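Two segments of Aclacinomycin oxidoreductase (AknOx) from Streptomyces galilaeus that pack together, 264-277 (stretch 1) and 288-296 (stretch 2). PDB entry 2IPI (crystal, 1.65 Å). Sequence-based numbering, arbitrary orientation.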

# COMPACT_ATOMS: atom_id res chain seq x y z
N ALA A 264 -26.57 -8.85 -14.79
CA ALA A 264 -26.65 -8.45 -13.38
C ALA A 264 -25.29 -8.01 -12.85
O ALA A 264 -25.22 -7.03 -12.11
CB ALA A 264 -27.22 -9.54 -12.50
N PHE A 265 -24.20 -8.70 -13.19
CA PHE A 265 -22.86 -8.30 -12.76
C PHE A 265 -22.61 -6.84 -13.10
O PHE A 265 -22.12 -6.06 -12.28
CB PHE A 265 -21.81 -9.18 -13.42
CG PHE A 265 -20.34 -8.92 -13.14
CD1 PHE A 265 -19.69 -9.59 -12.11
CD2 PHE A 265 -19.61 -8.03 -13.91
CE1 PHE A 265 -18.35 -9.38 -11.84
CE2 PHE A 265 -18.26 -7.80 -13.64
CZ PHE A 265 -17.64 -8.47 -12.60
N THR A 266 -22.97 -6.47 -14.32
CA THR A 266 -22.77 -5.11 -14.81
C THR A 266 -23.64 -4.11 -14.08
O THR A 266 -23.23 -2.99 -13.78
CB THR A 266 -23.06 -5.02 -16.32
OG1 THR A 266 -21.99 -5.63 -17.05
CG2 THR A 266 -23.13 -3.58 -16.79
N ARG A 267 -24.90 -4.45 -13.75
CA ARG A 267 -25.66 -3.50 -12.94
C ARG A 267 -24.96 -3.26 -11.60
O ARG A 267 -24.94 -2.13 -11.13
CB ARG A 267 -27.08 -4.00 -12.66
CG ARG A 267 -27.79 -4.34 -13.95
CD ARG A 267 -28.84 -3.29 -14.26
NE ARG A 267 -28.33 -2.27 -15.17
CZ ARG A 267 -29.09 -1.67 -16.07
NH1 ARG A 267 -28.56 -0.75 -16.87
NH2 ARG A 267 -30.38 -1.99 -16.16
N ILE A 268 -24.42 -4.32 -11.03
CA ILE A 268 -23.70 -4.30 -9.76
C ILE A 268 -22.48 -3.40 -9.91
O ILE A 268 -22.25 -2.50 -9.11
CB ILE A 268 -23.30 -5.72 -9.33
CG1 ILE A 268 -24.41 -6.47 -8.58
CG2 ILE A 268 -22.02 -5.75 -8.50
CD1 ILE A 268 -24.09 -7.92 -8.31
N ILE A 269 -21.70 -3.67 -10.96
CA ILE A 269 -20.55 -2.81 -11.24
C ILE A 269 -20.99 -1.37 -11.40
O ILE A 269 -20.48 -0.46 -10.74
CB ILE A 269 -19.80 -3.26 -12.51
CG1 ILE A 269 -19.04 -4.57 -12.33
CG2 ILE A 269 -18.90 -2.14 -13.01
CD1 ILE A 269 -17.86 -4.51 -11.39
N ASP A 270 -21.95 -1.14 -12.30
CA ASP A 270 -22.34 0.23 -12.61
C ASP A 270 -22.96 0.91 -11.40
O ASP A 270 -22.71 2.09 -11.17
CB ASP A 270 -23.29 0.24 -13.81
CG ASP A 270 -22.58 -0.21 -15.09
OD1 ASP A 270 -21.33 -0.22 -15.09
OD2 ASP A 270 -23.28 -0.56 -16.07
N ASN A 271 -23.75 0.12 -10.66
CA ASN A 271 -24.33 0.61 -9.41
C ASN A 271 -23.24 0.98 -8.40
O ASN A 271 -23.27 2.09 -7.86
CB ASN A 271 -25.29 -0.43 -8.83
CG ASN A 271 -26.63 -0.48 -9.51
OD1 ASN A 271 -26.93 0.23 -10.48
ND2 ASN A 271 -27.51 -1.33 -9.00
N HIS A 272 -22.29 0.09 -8.14
CA HIS A 272 -21.19 0.37 -7.20
C HIS A 272 -20.48 1.68 -7.55
O HIS A 272 -20.31 2.54 -6.67
CB HIS A 272 -20.22 -0.80 -7.18
CG HIS A 272 -18.87 -0.63 -6.58
ND1 HIS A 272 -18.56 -1.16 -5.34
CD2 HIS A 272 -17.72 -0.02 -6.98
CE1 HIS A 272 -17.31 -0.90 -5.01
NE2 HIS A 272 -16.78 -0.20 -5.99
N GLY A 273 -20.05 1.79 -8.80
CA GLY A 273 -19.34 2.94 -9.31
C GLY A 273 -20.12 4.23 -9.33
O GLY A 273 -19.56 5.30 -9.05
N ALA A 274 -21.42 4.23 -9.64
CA ALA A 274 -22.15 5.49 -9.56
C ALA A 274 -22.22 6.01 -8.12
O ALA A 274 -22.20 7.23 -7.94
CB ALA A 274 -23.56 5.38 -10.12
N TRP A 275 -22.30 5.13 -7.12
CA TRP A 275 -22.45 5.50 -5.71
C TRP A 275 -21.16 6.15 -5.20
O TRP A 275 -21.17 7.19 -4.54
CB TRP A 275 -22.79 4.28 -4.86
CG TRP A 275 -23.03 4.49 -3.40
CD1 TRP A 275 -24.26 4.64 -2.80
CD2 TRP A 275 -22.06 4.57 -2.35
NE1 TRP A 275 -24.11 4.82 -1.44
CE2 TRP A 275 -22.77 4.78 -1.13
CE3 TRP A 275 -20.66 4.49 -2.28
CZ2 TRP A 275 -22.13 4.91 0.09
CZ3 TRP A 275 -20.03 4.62 -1.07
CH2 TRP A 275 -20.75 4.83 0.12
N HIS A 276 -20.03 5.46 -5.55
CA HIS A 276 -18.74 5.99 -5.11
C HIS A 276 -18.48 7.37 -5.67
O HIS A 276 -17.85 8.20 -5.01
CB HIS A 276 -17.60 5.02 -5.48
CG HIS A 276 -17.53 3.90 -4.49
ND1 HIS A 276 -18.31 2.75 -4.58
CD2 HIS A 276 -16.78 3.77 -3.38
CE1 HIS A 276 -18.01 1.97 -3.56
NE2 HIS A 276 -17.09 2.55 -2.82
N GLN A 277 -18.97 7.63 -6.88
CA GLN A 277 -18.74 8.96 -7.45
C GLN A 277 -19.57 9.99 -6.69
O GLN A 277 -19.22 11.16 -6.64
CB GLN A 277 -19.05 8.97 -8.94
CG GLN A 277 -18.71 10.25 -9.68
CD GLN A 277 -19.37 10.33 -11.05
OE1 GLN A 277 -19.57 9.31 -11.71
NE2 GLN A 277 -19.73 11.53 -11.50
N SER A 288 -16.80 7.54 6.94
CA SER A 288 -16.27 6.58 7.90
C SER A 288 -16.46 5.14 7.46
O SER A 288 -15.98 4.25 8.17
CB SER A 288 -16.92 6.81 9.28
OG SER A 288 -16.45 8.05 9.78
N MET A 289 -17.11 4.91 6.33
CA MET A 289 -17.30 3.55 5.81
C MET A 289 -16.13 3.10 4.95
O MET A 289 -15.54 3.91 4.22
CB MET A 289 -18.59 3.48 4.98
CG MET A 289 -19.21 2.10 4.80
SD MET A 289 -20.43 1.98 3.46
CE MET A 289 -19.35 1.84 2.04
N HIS A 290 -15.74 1.83 5.00
CA HIS A 290 -14.78 1.26 4.07
C HIS A 290 -15.35 -0.03 3.47
O HIS A 290 -16.03 -0.79 4.18
CB HIS A 290 -13.45 0.99 4.77
CG HIS A 290 -12.38 0.38 3.91
ND1 HIS A 290 -12.02 -0.95 4.01
CD2 HIS A 290 -11.59 0.89 2.94
CE1 HIS A 290 -11.05 -1.23 3.16
NE2 HIS A 290 -10.78 -0.12 2.49
N SER A 291 -15.08 -0.28 2.19
CA SER A 291 -15.43 -1.57 1.60
C SER A 291 -14.38 -1.98 0.56
O SER A 291 -13.78 -1.14 -0.09
CB SER A 291 -16.80 -1.59 0.94
OG SER A 291 -16.82 -0.91 -0.30
N VAL A 292 -14.24 -3.29 0.46
CA VAL A 292 -13.47 -3.99 -0.55
C VAL A 292 -14.39 -4.92 -1.33
O VAL A 292 -15.07 -5.75 -0.72
CB VAL A 292 -12.32 -4.79 0.06
CG1 VAL A 292 -11.52 -5.50 -1.03
CG2 VAL A 292 -11.43 -3.88 0.89
N PHE A 293 -14.44 -4.76 -2.65
CA PHE A 293 -15.32 -5.66 -3.43
C PHE A 293 -14.40 -6.68 -4.08
O PHE A 293 -13.65 -6.34 -4.99
CB PHE A 293 -16.18 -4.90 -4.42
CG PHE A 293 -17.49 -5.60 -4.81
CD1 PHE A 293 -18.48 -4.88 -5.46
CD2 PHE A 293 -17.70 -6.93 -4.51
CE1 PHE A 293 -19.68 -5.49 -5.80
CE2 PHE A 293 -18.88 -7.56 -4.84
CZ PHE A 293 -19.86 -6.83 -5.50
N TYR A 294 -14.44 -7.92 -3.59
CA TYR A 294 -13.56 -8.94 -4.15
C TYR A 294 -14.27 -9.62 -5.33
O TYR A 294 -15.14 -10.46 -5.09
CB TYR A 294 -13.14 -10.00 -3.13
CG TYR A 294 -12.41 -9.48 -1.92
CD1 TYR A 294 -13.05 -9.43 -0.68
CD2 TYR A 294 -11.10 -9.04 -2.02
CE1 TYR A 294 -12.38 -8.96 0.44
CE2 TYR A 294 -10.43 -8.56 -0.90
CZ TYR A 294 -11.08 -8.53 0.32
OH TYR A 294 -10.41 -8.06 1.41
N LEU A 295 -13.85 -9.20 -6.51
CA LEU A 295 -14.39 -9.79 -7.74
C LEU A 295 -13.58 -11.03 -8.13
O LEU A 295 -12.73 -10.95 -9.01
CB LEU A 295 -14.42 -8.74 -8.86
CG LEU A 295 -15.12 -7.44 -8.43
CD1 LEU A 295 -15.08 -6.40 -9.54
CD2 LEU A 295 -16.56 -7.75 -8.03
N ASN A 296 -13.89 -12.12 -7.46
CA ASN A 296 -13.29 -13.42 -7.67
C ASN A 296 -13.69 -14.05 -9.01
O ASN A 296 -14.74 -13.72 -9.56
CB ASN A 296 -13.72 -14.38 -6.56
CG ASN A 296 -13.28 -13.95 -5.18
OD1 ASN A 296 -12.10 -13.78 -4.89
ND2 ASN A 296 -14.25 -13.77 -4.29

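Residues 264-277 lie within a helix that extends beyond the segment at both ends, and it packs against the strand of the second segment. The two run nearly antiparallel, at 157° between their N-to-C directions, and their axes come no closer than 12.1 Å. At that separation the backbones do not meet, and side chains fill the gap: the CA atoms of His272 and Phe293 are 9.2 Å apart, and those of His276 and Ser291 10.6 Å. No hydrogen bond crosses the interface, which buries 352 Å² in total and is held chiefly by apolar contact.

The strand's alternation sorts its side chains. Ser291, Phe293 and Leu295 direct their CA-to-CB bonds toward the helix, as does Met289 just before them, whereas His290 and Val292 point away. On the helix, Ile268, His272 and Trp275 point toward the strand, spaced three or four residues apart as one helical face requires; Phe265, Ile269 and His276 start sideways, but their ends come nearer.

Apolar contacts dominate the half of the interface around Leu295 and Phe293. Leu295 CD1 lies 3.8 Å from Ile269 CD1 and 4.5 Å from Phe265 CZ, so a single methyl meets both an aliphatic and an aromatic neighbor. Phe293, which has the largest area covered by the opposing segment, places CE1 3.6 Å from Ile268 CG2. Its flat ring, carried in the t rotamer, reaches far enough from the strand to bridge the space to the helix.

Aromatic and sulfur contacts extend the packing. The rings of His272 and Phe293 form an oblique pair, with centroids 5.8 Å apart and planes at 43°; His272 ND1 approaches Phe293 CD1 at 3.7 Å, near the plane of the phenyl ring and at its edge. Farther along, Trp275 and Met289 pair two long side chains: Met289 CE is 3.8 Å from Trp275 CH2, and Met289 SD sits 5.4 Å from the centroid of the six-membered ring, in an oblique approach. The flexible thioether can follow the contour of the indole without requiring a directional bond.

The polar contact is looser. Ser291 OG lies at the edge of the His276 ring, 4.3 Å from His276 NE2, too far for a hydrogen bond, and both atoms are buried without a partner in the model. The other ring nitrogen is well satisfied: His276 ND1 donates to His272 O at 2.9 Å with a nearly linear angle of 169°, tying the ring back to its own helix.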